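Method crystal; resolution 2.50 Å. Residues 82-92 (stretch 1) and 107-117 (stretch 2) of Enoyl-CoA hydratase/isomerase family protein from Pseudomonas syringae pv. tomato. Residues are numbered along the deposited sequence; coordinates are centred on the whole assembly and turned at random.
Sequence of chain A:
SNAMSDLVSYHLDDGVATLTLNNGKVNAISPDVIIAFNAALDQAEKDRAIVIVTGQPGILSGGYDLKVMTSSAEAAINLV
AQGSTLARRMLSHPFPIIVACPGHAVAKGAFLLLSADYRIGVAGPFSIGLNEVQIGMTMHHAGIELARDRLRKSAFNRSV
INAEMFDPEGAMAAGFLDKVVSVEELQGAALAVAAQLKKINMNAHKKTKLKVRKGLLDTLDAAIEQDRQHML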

ATOM      1  N   GLN A  82       0.919 -12.881  -4.079  1.00 25.08           N
ATOM      2  CA  GLN A  82      -0.279 -12.169  -4.536  1.00 25.25           C
ATOM      3  C   GLN A  82      -0.184 -10.749  -4.054  1.00 25.09           C
ATOM      4  O   GLN A  82      -0.542  -9.809  -4.742  1.00 26.26           O
ATOM      5  N   GLY A  83       0.279 -10.578  -2.824  1.00 24.13           N
ATOM      6  CA  GLY A  83       0.321  -9.276  -2.245  1.00 22.18           C
ATOM      7  C   GLY A  83       1.381  -8.399  -2.922  1.00 22.44           C
ATOM      8  O   GLY A  83       1.156  -7.172  -3.093  1.00 21.06           O
ATOM      9  N   SER A  84       2.544  -8.988  -3.232  1.00 20.90           N
ATOM     10  CA  SER A  84       3.580  -8.297  -3.993  1.00 20.96           C
ATOM     11  C   SER A  84       3.130  -7.959  -5.431  1.00 22.22           C
ATOM     12  O   SER A  84       3.482  -6.879  -5.954  1.00 21.04           O
ATOM     13  N   THR A  85       2.408  -8.918  -6.080  1.00 22.56           N
ATOM     14  CA  THR A  85       1.826  -8.743  -7.417  1.00 20.70           C
ATOM     15  C   THR A  85       0.843  -7.548  -7.363  1.00 21.73           C
ATOM     16  O   THR A  85       0.849  -6.686  -8.290  1.00 21.53           O
ATOM     17  N   LEU A  86       0.074  -7.451  -6.259  1.00 20.53           N
ATOM     18  CA  LEU A  86      -0.840  -6.328  -6.050  1.00 20.33           C
ATOM     19  C   LEU A  86      -0.043  -5.048  -5.883  1.00 21.36           C
ATOM     20  O   LEU A  86      -0.443  -4.009  -6.429  1.00 23.51           O
ATOM     21  N   ALA A  87       1.076  -5.079  -5.148  1.00 21.04           N
ATOM     22  CA  ALA A  87       1.904  -3.856  -5.041  1.00 21.29           C
ATOM     23  C   ALA A  87       2.401  -3.421  -6.457  1.00 21.06           C
ATOM     24  O   ALA A  87       2.396  -2.239  -6.805  1.00 22.53           O
ATOM     25  N   ARG A  88       2.877  -4.363  -7.234  1.00 20.04           N
ATOM     26  CA  ARG A  88       3.324  -4.089  -8.570  1.00 21.50           C
ATOM     27  C   ARG A  88       2.140  -3.549  -9.431  1.00 21.62           C
ATOM     28  O   ARG A  88       2.307  -2.686 -10.275  1.00 21.80           O
ATOM     29  N   ARG A  89       0.929  -4.011  -9.191  1.00 21.58           N
ATOM     30  CA  ARG A  89      -0.153  -3.573 -10.044  1.00 21.48           C
ATOM     31  C   ARG A  89      -0.475  -2.154  -9.667  1.00 21.57           C
ATOM     32  O   ARG A  89      -0.698  -1.337 -10.529  1.00 22.31           O
HETATM   33  N   MSE A  90      -0.427  -1.839  -8.376  1.00 21.03           N
HETATM   34  CA  MSE A  90      -0.735  -0.488  -7.938  1.00 20.20           C
HETATM   35  C   MSE A  90       0.250   0.505  -8.483  1.00 19.94           C
HETATM   36  O   MSE A  90      -0.110   1.630  -8.806  1.00 20.29           O
ATOM     37  N   LEU A  91       1.505   0.114  -8.556  1.00 20.61           N
ATOM     38  CA  LEU A  91       2.551   1.032  -9.033  1.00 20.76           C
ATOM     39  C   LEU A  91       2.484   1.158 -10.546  1.00 21.07           C
ATOM     40  O   LEU A  91       3.092   2.056 -11.144  1.00 20.31           O
ATOM     41  N   SER A  92       1.739   0.261 -11.184  1.00 21.22           N
ATOM     42  CA  SER A  92       1.622   0.402 -12.641  1.00 22.19           C
ATOM     43  C   SER A  92       0.181   0.795 -13.033  1.00 22.86           C
ATOM     44  O   SER A  92      -0.138   0.839 -14.198  1.00 23.60           O
ATOM     45  N   ALA A 107       3.890  -3.303   8.407  1.00 20.76           N
ATOM     46  CA  ALA A 107       4.312  -4.459   7.573  1.00 20.34           C
ATOM     47  C   ALA A 107       3.627  -4.262   6.200  1.00 20.76           C
ATOM     48  O   ALA A 107       3.706  -3.141   5.692  1.00 21.38           O
ATOM     49  N   LYS A 108       2.951  -5.280   5.622  1.00 20.75           N
ATOM     50  CA  LYS A 108       2.273  -5.124   4.318  1.00 20.39           C
ATOM     51  C   LYS A 108       1.372  -3.884   4.343  1.00 19.73           C
ATOM     52  O   LYS A 108       1.278  -3.169   3.345  1.00 19.79           O
ATOM     53  N   GLY A 109       0.741  -3.583   5.461  1.00 18.16           N
ATOM     54  CA  GLY A 109      -0.041  -2.353   5.477  1.00 18.71           C
ATOM     55  C   GLY A 109       0.848  -1.134   5.170  1.00 19.45           C
ATOM     56  O   GLY A 109       0.418  -0.175   4.522  1.00 19.43           O
ATOM     57  N   ALA A 110       2.083  -1.124   5.649  1.00 18.60           N
ATOM     58  CA  ALA A 110       2.928   0.003   5.287  1.00 19.70           C
ATOM     59  C   ALA A 110       3.469  -0.144   3.831  1.00 20.03           C
ATOM     60  O   ALA A 110       3.799   0.874   3.194  1.00 20.72           O
ATOM     61  N   PHE A 111       3.579  -1.375   3.316  1.00 19.44           N
ATOM     62  CA  PHE A 111       3.870  -1.533   1.910  1.00 20.56           C
ATOM     63  C   PHE A 111       2.831  -0.938   0.978  1.00 21.31           C
ATOM     64  O   PHE A 111       3.145  -0.546  -0.146  1.00 21.44           O
ATOM     65  N   LEU A 112       1.596  -0.834   1.428  1.00 22.53           N
ATOM     66  CA  LEU A 112       0.594  -0.247   0.563  1.00 23.11           C
ATOM     67  C   LEU A 112       0.941   1.213   0.314  1.00 22.67           C
ATOM     68  O   LEU A 112       0.700   1.685  -0.806  1.00 23.52           O
ATOM     69  N   LEU A 113       1.462   1.925   1.330  1.00 21.32           N
ATOM     70  CA  LEU A 113       1.885   3.342   1.169  1.00 20.80           C
ATOM     71  C   LEU A 113       3.094   3.545   0.214  1.00 20.66           C
ATOM     72  O   LEU A 113       3.301   4.649  -0.351  1.00 21.57           O
ATOM     73  N   LEU A 114       3.903   2.500   0.086  1.00 19.36           N
ATOM     74  CA  LEU A 114       5.041   2.486  -0.778  1.00 18.88           C
ATOM     75  C   LEU A 114       4.650   2.066  -2.214  1.00 19.92           C
ATOM     76  O   LEU A 114       5.515   1.964  -3.088  1.00 20.17           O
ATOM     77  N   SER A 115       3.356   1.867  -2.473  1.00 19.68           N
ATOM     78  CA  SER A 115       2.921   1.337  -3.747  1.00 20.31           C
ATOM     79  C   SER A 115       2.030   2.349  -4.496  1.00 20.32           C
ATOM     80  O   SER A 115       1.361   1.987  -5.429  1.00 21.83           O
ATOM     81  N   ALA A 116       1.998   3.599  -4.082  1.00 18.99           N
ATOM     82  CA  ALA A 116       0.952   4.509  -4.495  1.00 18.40           C
ATOM     83  C   ALA A 116       1.621   5.777  -5.055  1.00 18.89           C
ATOM     84  O   ALA A 116       2.863   5.962  -4.967  1.00 18.51           O
ATOM     85  N   ASP A 117       0.782   6.697  -5.517  1.00 19.05           N
ATOM     86  CA  ASP A 117       1.260   7.925  -6.147  1.00 19.79           C
ATOM     87  C   ASP A 117       1.364   9.108  -5.205  1.00 19.56           C
ATOM     88  O   ASP A 117       2.178   9.988  -5.441  1.00 19.50           O
TER

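This is a small, buried contact of mixed character between two nearly parallel helical stretches, in which carbon atoms pack largely against backbone oxygens, with one lysine supplying the polar link at one end and a serine seated at the other. The helix axes cross at -16° and come no closer than 10.5 Å. The backbones draw together toward the C-terminal ends: the CA atoms of Gly-83 and Lys-108 are 8.0 Å apart, those of Leu-91 and Ser-115 only 5.3 Å. A long side chain bridges the wider end by reaching a backbone carbonyl; at the narrower end side-chain carbons of stretch 1 lie against carbonyls of stretch 2.

Lys-108 does the spanning. Its CA-to-CB bond points toward stretch 1, and the chain runs out with chi1 t, chi2 p, chi3 t and chi4 t. Lys-108 NZ donates a weak hydrogen bond to Gly-83 O at 3.0 Å. That carbonyl also accepts the helix bond from Ala-87 N, so it is shared. Gly-83 has no side chain, and the lysine lies over it; an ideal CB there would sit 3.5 Å from Lys-108 CE. Water 1 adds a second link. It accepts from Lys-108 NZ at 3.2 Å and donates to Ser-84 OG at 2.8 Å. Ser-84 is an m rotamer whose CA-to-CB bond points away from stretch 2. Ser-84 OG and Lys-108 NZ are 4.6 Å apart, too far for a direct hydrogen bond, and the water bridges them.

Ala-87 sits in the middle. Its CB is 3.6 Å from Lys-108 NZ and 3.4 Å from Ser-115 OG. Its small methyl thus meets both polar side chains without bonding to either.

The CA-to-CB bond of Met-90, modelled as selenomethionine, points toward stretch 2, with chi1 m, chi2 t and chi3 p. Its SE packs 4.2 Å from CD2 of Leu-112, an m,t rotamer whose end turns nearer to stretch 1. Met-90 CE lies 3.8 Å from Leu-112 O, and Met-90 CB lies 3.3 Å from Ser-115 O.

Ser-115 has the largest area covered by the other stretch. Its chi1 is m, and its OG donates to Phe-111 O at 2.8 Å, so the hydroxyl is tied back to its own stretch. Leu-91 also packs here, with chi1 m and chi2 t. Its CG is 3.6 Å from Ser-115 O, and its CD2 is 3.9 Å from Leu-114 O. Leucine carbons thus cover backbone carbonyls where the chains run closest.

The CA-to-CB bonds of Thr-85, Arg-88, Arg-89 and Ser-92 point away, and these residues have no area covered by stretch 2.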

ATOM      1  CB  GLN A  82      -1.526 -12.759  -3.927  1.00 25.30           C
ATOM      2  CG  GLN A  82      -2.090 -14.060  -4.399  1.00 30.84           C
ATOM      3  CD  GLN A  82      -3.350 -14.396  -3.434  1.00 47.84           C
ATOM      4  OE1 GLN A  82      -3.179 -15.121  -2.419  1.00 53.23           O
ATOM      5  NE2 GLN A  82      -4.583 -13.798  -3.719  1.00 47.26           N
ATOM      6  CB  SER A  84       4.811  -9.175  -4.085  1.00 20.86           C
ATOM      7  OG  SER A  84       5.284  -9.407  -2.780  1.00 19.05           O
ATOM      8  CB  THR A  85       1.082 -10.040  -7.877  1.00 22.10           C
ATOM      9  OG1 THR A  85       2.034 -11.123  -8.098  1.00 22.59           O
ATOM     10  CG2 THR A  85       0.265  -9.801  -9.127  1.00 15.07           C
ATOM     11  CB  LEU A  86      -1.816  -6.537  -4.864  1.00 18.65           C
ATOM     12  CG  LEU A  86      -2.627  -5.324  -4.391  1.00 17.54           C
ATOM     13  CD1 LEU A  86      -3.683  -4.898  -5.475  1.00 17.40           C
ATOM     14  CD2 LEU A  86      -3.350  -5.541  -3.051  1.00 16.23           C
ATOM     15  CB  ALA A  87       3.123  -4.035  -4.043  1.00 19.81           C
ATOM     16  CB  ARG A  88       3.904  -5.368  -9.168  1.00 21.44           C
ATOM     17  CG  ARG A  88       4.740  -5.112 -10.379  1.00 24.02           C
ATOM     18  CD  ARG A  88       4.198  -5.908 -11.495  1.00 29.95           C
ATOM     19  NE  ARG A  88       5.036  -5.920 -12.678  1.00 33.49           N
ATOM     20  CZ  ARG A  88       4.705  -5.286 -13.798  1.00 33.77           C
ATOM     21  NH1 ARG A  88       3.555  -4.615 -13.845  1.00 35.43           N
ATOM     22  NH2 ARG A  88       5.516  -5.319 -14.844  1.00 26.40           N
ATOM     23  CB  ARG A  89      -1.388  -4.465  -9.908  1.00 21.92           C
ATOM     24  CG  ARG A  89      -2.593  -3.865 -10.549  1.00 24.06           C
ATOM     25  CD  ARG A  89      -3.841  -4.673 -10.307  1.00 28.94           C
ATOM     26  NE  ARG A  89      -4.889  -4.147 -11.164  1.00 31.22           N
ATOM     27  CZ  ARG A  89      -6.108  -4.628 -11.232  1.00 30.17           C
ATOM     28  NH1 ARG A  89      -6.467  -5.654 -10.487  1.00 33.26           N
ATOM     29  NH2 ARG A  89      -6.950  -4.087 -12.066  1.00 32.05           N
HETATM   30  CB  MSE A  90      -0.772  -0.387  -6.411  1.00 19.90           C
HETATM   31  CG  MSE A  90      -1.982  -1.032  -5.803  1.00 19.61           C
HETATM   32 SE   MSE A  90      -1.908  -1.234  -3.844  1.00 24.08          SE
HETATM   33  CE  MSE A  90      -2.021   0.638  -3.225  1.00 17.73           C
ATOM     34  CB  LEU A  91       3.918   0.536  -8.617  1.00 21.29           C
ATOM     35  CG  LEU A  91       4.220   0.707  -7.121  1.00 19.74           C
ATOM     36  CD1 LEU A  91       5.344  -0.255  -6.744  1.00 16.46           C
ATOM     37  CD2 LEU A  91       4.658   2.120  -6.930  1.00 18.90           C
ATOM     38  CB  SER A  92       2.154  -0.793 -13.406  1.00 21.11           C
ATOM     39  OG  SER A  92       1.569  -1.932 -12.938  1.00 20.85           O
ATOM     40  CB  ALA A 107       3.981  -5.804   8.250  1.00 17.31           C
ATOM     41  CB  LYS A 108       1.489  -6.385   3.878  1.00 20.72           C
ATOM     42  CG  LYS A 108       0.896  -6.333   2.442  1.00 21.56           C
ATOM     43  CD  LYS A 108       2.011  -6.427   1.345  1.00 24.90           C
ATOM     44  CE  LYS A 108       1.554  -6.067  -0.129  1.00 21.78           C
ATOM     45  NZ  LYS A 108       2.883  -5.952  -0.976  1.00 23.96           N
ATOM     46  CB  ALA A 110       4.071   0.231   6.303  1.00 18.19           C
ATOM     47  CB  PHE A 111       4.193  -2.957   1.552  1.00 20.37           C
ATOM     48  CG  PHE A 111       5.565  -3.362   2.025  1.00 21.95           C
ATOM     49  CD1 PHE A 111       6.703  -2.642   1.609  1.00 25.23           C
ATOM     50  CD2 PHE A 111       5.737  -4.417   2.899  1.00 18.89           C
ATOM     51  CE1 PHE A 111       8.015  -3.017   2.060  1.00 24.99           C
ATOM     52  CE2 PHE A 111       6.991  -4.777   3.353  1.00 22.29           C
ATOM     53  CZ  PHE A 111       8.141  -4.083   2.954  1.00 22.44           C
ATOM     54  CB  LEU A 112      -0.818  -0.336   1.137  1.00 23.63           C
ATOM     55  CG  LEU A 112      -1.391  -1.713   1.385  1.00 25.15           C
ATOM     56  CD1 LEU A 112      -2.838  -1.513   1.963  1.00 24.92           C
ATOM     57  CD2 LEU A 112      -1.411  -2.453   0.106  1.00 27.90           C
ATOM     58  CB  LEU A 113       2.189   4.003   2.522  1.00 21.31           C
ATOM     59  CG  LEU A 113       1.121   3.953   3.642  1.00 21.70           C
ATOM     60  CD1 LEU A 113       1.818   4.054   5.006  1.00 18.03           C
ATOM     61  CD2 LEU A 113       0.103   5.077   3.407  1.00 18.48           C
ATOM     62  CB  LEU A 114       6.118   1.557  -0.184  1.00 17.50           C
ATOM     63  CG  LEU A 114       6.626   1.980   1.218  1.00 17.18           C
ATOM     64  CD1 LEU A 114       7.912   1.256   1.638  1.00 15.54           C
ATOM     65  CD2 LEU A 114       6.842   3.493   1.348  1.00 15.53           C
ATOM     66  CB  SER A 115       2.090   0.085  -3.491  1.00 20.60           C
ATOM     67  OG  SER A 115       2.885  -0.900  -2.879  1.00 25.41           O
ATOM     68  CB  ALA A 116       0.091   4.883  -3.252  1.00 15.74           C
ATOM     69  CB  ASP A 117       0.422   8.212  -7.355  1.00 19.61           C
ATOM     70  CG  ASP A 117       0.611   7.130  -8.391  1.00 24.62           C
ATOM     71  OD1 ASP A 117       1.796   7.019  -8.869  1.00 25.54           O
ATOM     72  OD2 ASP A 117      -0.372   6.364  -8.652  1.00 21.05           O
TER
HETATM   73  O   HOH W   1       4.629  -8.511  -0.246  1.00 19.11           O